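Virulence protein vsdE (PDB 5LQ6) is a cysteine hydrolase effector of Salmonella that suppresses host immune responses and contributes to bacterial virulence. Local coordinates at residues 84-88 and 211-215; 62-66 and 186-192. The protein carries 4 engineered substitutions. All coordinates share one frame; numbering follows the deposited sequence. Where two conformers were deposited one is given.

Overall arrangement
Each contact joins one of two successive helices, 55-65 and 76-89, to a segment at or after an outer strand of the four-stranded antiparallel sheet of 147-157, 163-172, 180-184 and 209-212. Contact 1 joins helix 76-89 to the end of the outer strand 209-212. Contact 2 joins the end of helix 55-65 to the loop after strand 180-184, the other outer strand. Their centres lie about 17 Å apart. The contacts touch through their helices, where Asn86 ND2 lies 3.5 Å from Val65 CG1. Contact 2 is beside the probable catalytic site, since Trp187 touches the putative Cys76, His165 and Asp185 triad. Helix 76-89 begins at Cys76 and carries contact 1 near its other end.

Contact 1. Residues 84-88 and 211-215; sequences HYNIH and VRAYD
Tyr214 meets two histidines that lie one turn apart on helix 76-89. Its backbone N donates to His84 NE2 at 2.9 Å. The bond is nearly straight, with an N-H...acceptor angle of 168°, and the donor lies close to the imidazole plane. NE2 therefore acts as an acceptor here. CB of Tyr214 packs 3.6 Å from the same NE2, and His84 CE1 rests 4.0 Å from Ala213 CB.

The second histidine makes an edge-to-face aromatic pair. Tyr214 turns its CD2-CE2 edge onto one face of His88, with CD2 over the centre of the imidazole. The centroids of the Tyr214 and His88 rings are 4.8 Å apart. Their planes meet at 71°. Together with the bond to His84, this pair joins helix 76-89, which starts at the probable catalytic cysteine as in papain-like (clan CA) folds, to the segment leaving strand 209-212. His88 holds CG anti to the backbone N (chi1 -179°), as does His84, which extends both rings toward that segment. A water lies 3.0 Å from His88 ND1 and donates a weak bond to Tyr214 O.

Farther out, Phe116 of helix 108-116 also meets the Tyr214 ring. Arg212 anchors the preceding strand through salt bridges to Asp112 and Asp166.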
loop_
_atom_site.group_PDB
_atom_site.type_symbol
_atom_site.label_atom_id
_atom_site.label_comp_id
_atom_site.label_asym_id
_atom_site.label_seq_id
_atom_site.Cartn_x
_atom_site.Cartn_y
_atom_site.Cartn_z
ATOM N N HIS A 84 -1.171 4.137 -2.072
ATOM C CA HIS A 84 0.003 4.207 -2.933
ATOM C C HIS A 84 -0.168 5.141 -4.126
ATOM O O HIS A 84 0.722 5.897 -4.497
ATOM C CB HIS A 84 0.380 2.798 -3.368
ATOM C CG HIS A 84 1.684 2.689 -4.071
ATOM N ND1 HIS A 84 2.888 2.782 -3.415
ATOM C CD2 HIS A 84 1.992 2.414 -5.353
ATOM C CE1 HIS A 84 3.873 2.654 -4.270
ATOM N NE2 HIS A 84 3.362 2.403 -5.458
ATOM N N TYR A 85 -1.320 5.008 -4.751
ATOM C CA TYR A 85 -1.668 5.888 -5.852
ATOM C C TYR A 85 -1.708 7.357 -5.433
ATOM O O TYR A 85 -1.150 8.206 -6.125
ATOM C CB TYR A 85 -3.013 5.467 -6.430
ATOM C CG TYR A 85 -3.564 6.297 -7.578
ATOM C CD1 TYR A 85 -4.277 7.435 -7.359
ATOM C CD2 TYR A 85 -3.327 5.888 -8.863
ATOM C CE1 TYR A 85 -4.803 8.155 -8.445
ATOM C CE2 TYR A 85 -3.867 6.585 -9.958
ATOM C CZ TYR A 85 -4.581 7.724 -9.699
ATOM O OH TYR A 85 -5.111 8.487 -10.785
ATOM N N ASN A 86 -2.374 7.648 -4.335
ATOM C CA ASN A 86 -2.486 9.027 -3.815
ATOM C C ASN A 86 -1.092 9.587 -3.489
ATOM O O ASN A 86 -0.767 10.728 -3.803
ATOM C CB ASN A 86 -3.381 9.081 -2.586
ATOM C CG ASN A 86 -4.848 8.818 -2.913
ATOM O OD1 ASN A 86 -5.201 8.745 -4.099
ATOM N ND2 ASN A 86 -5.644 8.603 -1.919
ATOM N N ILE A 87 -0.236 8.782 -2.855
ATOM C CA ILE A 87 1.088 9.247 -2.570
ATOM C C ILE A 87 1.844 9.571 -3.853
ATOM O O ILE A 87 2.492 10.631 -3.958
ATOM C CB ILE A 87 1.875 8.185 -1.727
ATOM C CG1 ILE A 87 1.303 8.117 -0.342
ATOM C CG2 ILE A 87 3.379 8.502 -1.693
ATOM C CD1 ILE A 87 1.709 6.854 0.399
ATOM N N HIS A 88 1.741 8.700 -4.864
ATOM C CA HIS A 88 2.441 8.905 -6.110
ATOM C C HIS A 88 2.035 10.272 -6.739
ATOM O O HIS A 88 2.890 10.963 -7.272
ATOM C CB HIS A 88 2.131 7.772 -7.078
ATOM C CG HIS A 88 2.850 7.913 -8.376
ATOM N ND1 HIS A 88 4.160 7.514 -8.532
ATOM C CD2 HIS A 88 2.454 8.423 -9.569
ATOM C CE1 HIS A 88 4.538 7.767 -9.778
ATOM N NE2 HIS A 88 3.529 8.340 -10.415
ATOM N N VAL A 211 7.629 -6.585 -1.433
ATOM C CA VAL A 211 7.531 -5.154 -1.631
ATOM C C VAL A 211 7.243 -4.895 -3.092
ATOM O O VAL A 211 7.849 -5.523 -3.949
ATOM C CB VAL A 211 8.867 -4.495 -1.235
ATOM C CG1 VAL A 211 8.793 -2.974 -1.284
ATOM C CG2 VAL A 211 9.293 -4.961 0.171
ATOM N N ARG A 212 6.302 -4.012 -3.404
ATOM C CA ARG A 212 6.054 -3.619 -4.785
ATOM C C ARG A 212 5.813 -2.108 -4.846
ATOM O O ARG A 212 5.510 -1.475 -3.836
ATOM C CB ARG A 212 4.914 -4.392 -5.423
ATOM C CG ARG A 212 3.527 -4.085 -4.921
ATOM C CD ARG A 212 2.543 -5.161 -5.454
ATOM N NE ARG A 212 1.145 -4.703 -5.509
ATOM C CZ ARG A 212 0.294 -4.694 -4.479
ATOM N NH1 ARG A 212 0.624 -5.149 -3.296
ATOM N NH2 ARG A 212 -0.944 -4.256 -4.668
ATOM N N ALA A 213 5.935 -1.547 -6.028
ATOM C CA ALA A 213 5.773 -0.122 -6.220
ATOM C C ALA A 213 5.469 0.234 -7.651
ATOM O O ALA A 213 5.951 -0.460 -8.575
ATOM C CB ALA A 213 6.975 0.614 -5.751
ATOM N N TYR A 214 4.705 1.279 -7.819
ATOM C CA TYR A 214 4.338 1.797 -9.130
ATOM C C TYR A 214 5.458 2.643 -9.653
ATOM O O TYR A 214 5.933 3.502 -8.954
ATOM C CB TYR A 214 3.055 2.659 -8.998
ATOM C CG TYR A 214 2.580 3.322 -10.262
ATOM C CD1 TYR A 214 2.305 2.579 -11.402
ATOM C CD2 TYR A 214 2.378 4.691 -10.300
ATOM C CE1 TYR A 214 1.835 3.194 -12.560
ATOM C CE2 TYR A 214 1.918 5.312 -11.452
ATOM C CZ TYR A 214 1.667 4.556 -12.577
ATOM O OH TYR A 214 1.234 5.216 -13.727
ATOM N N ASP A 215 5.820 2.384 -10.908
ATOM C CA ASP A 215 6.800 3.137 -11.658
ATOM C C ASP A 215 6.174 3.492 -13.023
ATOM O O ASP A 215 5.824 4.649 -13.217
ATOM C CB ASP A 215 8.043 2.277 -11.840
ATOM C CG ASP A 215 9.155 3.003 -12.558
ATOM O OD1 ASP A 215 8.910 4.108 -13.101
ATOM O OD2 ASP A 215 10.282 2.461 -12.579
HETATM O O HOH W 1 5.063 5.578 -6.448
#

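Contact 2. Residues 62-66 and 186-192; sequences ARYVN and SWKTSNI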
loop_
_atom_site.group_PDB
_atom_site.type_symbol
_atom_site.label_atom_id
_atom_site.label_comp_id
_atom_site.label_asym_id
_atom_site.label_seq_id
_atom_site.Cartn_x
_atom_site.Cartn_y
_atom_site.Cartn_z
ATOM N N ALA A 62 -3.403 8.665 4.993
ATOM C CA ALA A 62 -3.894 7.365 5.459
ATOM C C ALA A 62 -5.309 7.436 5.979
ATOM O O ALA A 62 -6.105 6.545 5.766
ATOM C CB ALA A 62 -2.990 6.795 6.530
ATOM N N ARG A 63 -5.638 8.544 6.670
ATOM C CA ARG A 63 -7.021 8.726 7.101
ATOM C C ARG A 63 -7.967 8.885 5.925
ATOM O O ARG A 63 -9.074 8.383 5.981
ATOM C CB ARG A 63 -7.139 9.936 8.024
ATOM C CG ARG A 63 -6.531 9.732 9.396
ATOM C CD ARG A 63 -6.444 11.033 10.152
ATOM N NE ARG A 63 -6.128 10.808 11.568
ATOM C CZ ARG A 63 -5.785 11.781 12.422
ATOM N NH1 ARG A 63 -5.662 13.064 12.008
ATOM N NH2 ARG A 63 -5.563 11.473 13.687
ATOM N N TYR A 64 -7.532 9.597 4.893
ATOM C CA TYR A 64 -8.352 9.882 3.709
ATOM C C TYR A 64 -8.836 8.606 3.027
ATOM O O TYR A 64 -10.008 8.477 2.662
ATOM C CB TYR A 64 -7.635 10.763 2.726
ATOM C CG TYR A 64 -8.471 11.065 1.515
ATOM C CD1 TYR A 64 -9.422 12.092 1.534
ATOM C CD2 TYR A 64 -8.352 10.326 0.345
ATOM C CE1 TYR A 64 -10.203 12.342 0.442
ATOM C CE2 TYR A 64 -9.155 10.582 -0.759
ATOM C CZ TYR A 64 -10.066 11.612 -0.712
ATOM O OH TYR A 64 -10.854 11.880 -1.838
ATOM N N VAL A 65 -7.931 7.640 2.836
ATOM C CA VAL A 65 -8.330 6.484 2.064
ATOM C C VAL A 65 -9.357 5.601 2.685
ATOM O O VAL A 65 -10.062 4.863 1.980
ATOM C CB VAL A 65 -7.121 5.603 1.603
ATOM C CG1 VAL A 65 -6.197 6.376 0.691
ATOM C CG2 VAL A 65 -6.348 5.044 2.769
ATOM N N ASN A 66 -9.451 5.604 4.021
ATOM C CA ASN A 66 -10.335 4.678 4.711
ATOM C C ASN A 66 -11.594 5.408 5.165
ATOM O O ASN A 66 -11.498 6.084 6.169
ATOM C CB ASN A 66 -9.607 3.972 5.881
ATOM C CG ASN A 66 -10.325 2.733 6.372
ATOM O OD1 ASN A 66 -11.401 2.376 5.866
ATOM N ND2 ASN A 66 -9.691 1.991 7.287
ATOM N N SER A 186 -3.317 1.800 6.790
ATOM C CA SER A 186 -4.557 2.564 6.782
ATOM C C SER A 186 -5.742 1.705 7.181
ATOM O O SER A 186 -6.789 2.241 7.605
ATOM C CB SER A 186 -4.795 3.223 5.455
ATOM O OG SER A 186 -4.979 2.250 4.410
ATOM N N TRP A 187 -5.604 0.394 7.090
ATOM C CA TRP A 187 -6.635 -0.556 7.561
ATOM C C TRP A 187 -6.717 -0.642 9.066
ATOM O O TRP A 187 -7.800 -0.867 9.660
ATOM C CB TRP A 187 -6.342 -1.919 6.939
ATOM C CG TRP A 187 -7.202 -3.041 7.363
ATOM C CD1 TRP A 187 -8.361 -3.412 6.766
ATOM C CD2 TRP A 187 -6.989 -3.911 8.447
ATOM N NE1 TRP A 187 -8.898 -4.485 7.437
ATOM C CE2 TRP A 187 -8.053 -4.844 8.449
ATOM C CE3 TRP A 187 -5.973 -4.054 9.384
ATOM C CZ2 TRP A 187 -8.140 -5.868 9.404
ATOM C CZ3 TRP A 187 -6.065 -5.110 10.349
ATOM C CH2 TRP A 187 -7.153 -5.960 10.345
ATOM N N LYS A 188 -5.578 -0.528 9.741
ATOM C CA LYS A 188 -5.471 -0.727 11.184
ATOM C C LYS A 188 -5.741 0.617 11.847
ATOM O O LYS A 188 -4.804 1.343 12.208
ATOM C CB LYS A 188 -4.074 -1.285 11.548
ATOM C CG LYS A 188 -3.866 -1.659 13.024
ATOM C CD LYS A 188 -4.484 -2.977 13.452
ATOM C CE LYS A 188 -4.087 -3.280 14.876
ATOM N NZ LYS A 188 -4.669 -4.546 15.420
ATOM N N THR A 189 -7.021 0.954 12.001
ATOM C CA THR A 189 -7.383 2.301 12.374
ATOM C C THR A 189 -7.016 2.619 13.824
ATOM O O THR A 189 -6.916 3.792 14.154
ATOM C CB THR A 189 -8.850 2.560 12.142
ATOM O OG1 THR A 189 -9.556 1.534 12.822
ATOM C CG2 THR A 189 -9.190 2.564 10.655
ATOM N N SER A 190 -6.710 1.620 14.630
ATOM C CA SER A 190 -6.221 1.859 15.986
ATOM C C SER A 190 -4.798 2.415 15.987
ATOM O O SER A 190 -4.359 3.024 16.972
ATOM C CB SER A 190 -6.247 0.595 16.806
ATOM O OG SER A 190 -5.469 -0.470 16.256
ATOM N N ASN A 191 -4.029 2.227 14.913
ATOM C CA ASN A 191 -2.634 2.661 14.864
ATOM C C ASN A 191 -2.156 2.685 13.395
ATOM O O ASN A 191 -1.503 1.761 12.947
ATOM C CB ASN A 191 -1.763 1.759 15.726
ATOM C CG ASN A 191 -0.358 2.221 15.940
ATOM O OD1 ASN A 191 -0.044 3.393 15.757
ATOM N ND2 ASN A 191 0.516 1.329 16.304
ATOM N N ILE A 192 -2.526 3.730 12.704
ATOM C CA ILE A 192 -2.304 3.780 11.263
ATOM C C ILE A 192 -0.827 4.070 10.927
ATOM O O ILE A 192 -0.409 3.773 9.789
ATOM C CB ILE A 192 -3.230 4.753 10.548
ATOM C CG1 ILE A 192 -3.039 6.166 11.059
ATOM C CG2 ILE A 192 -4.675 4.286 10.679
ATOM C CD1 ILE A 192 -3.817 7.218 10.285
HETATM O O HOH W 2 -6.963 5.007 7.907
HETATM O O HOH W 3 -10.333 -0.579 8.570
#
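Asn66 and Ser186 form the direct polar link of this contact. Asn66 ND2 donates to Ser186 O at 2.9 Å. The bond is bent, with an N-H...acceptor angle of 147°, and the donor is tilted 26° from the carbonyl plane. A chi1 of -163° turns the Asn66 amide away from its own backbone N and across to the loop.

Two waters extend this link. One donates to both Ala62 O and Ser186 O, at 2.8 Å from each. Ser186 O thus receives bonds from this water and from the Asn66 amide. The other water accepts from Asn66 ND2 and donates to Trp187 O. The amide nitrogen is thereby held by two acceptors, the Ser186 carbonyl and this water.

The remaining contacts are van der Waals. Ser186 fits its CB against Ala62 O and against Val65 CG2, while its OG lies 3.5 Å from the same methyl. Ile192 reaches the helix with the end of its chain. Its CD1 packs 3.9 Å from Ala62 CB and 3.8 Å from Arg63 CG. The Ile192 side chain crosses that of Arg63 at about a right angle. Thr189 brings CG2 to 3.5 Å from Asn66 ND2.

The loop has its own order. Lys188 to Asn191 form a type I beta turn, closed by Asn191 N to Lys188 O at 2.9 Å. Leu79 of helix 76-89 touches both Asn66 and Ser186.

Trp187 points its CB away from helix 55-65, and its indole pairs edge-to-face with His165. Trp187 thus places this loop beside the probable Cys76-His165-Asp185 site, consistent with the catalytic triad of a papain-like cysteine hydrolase.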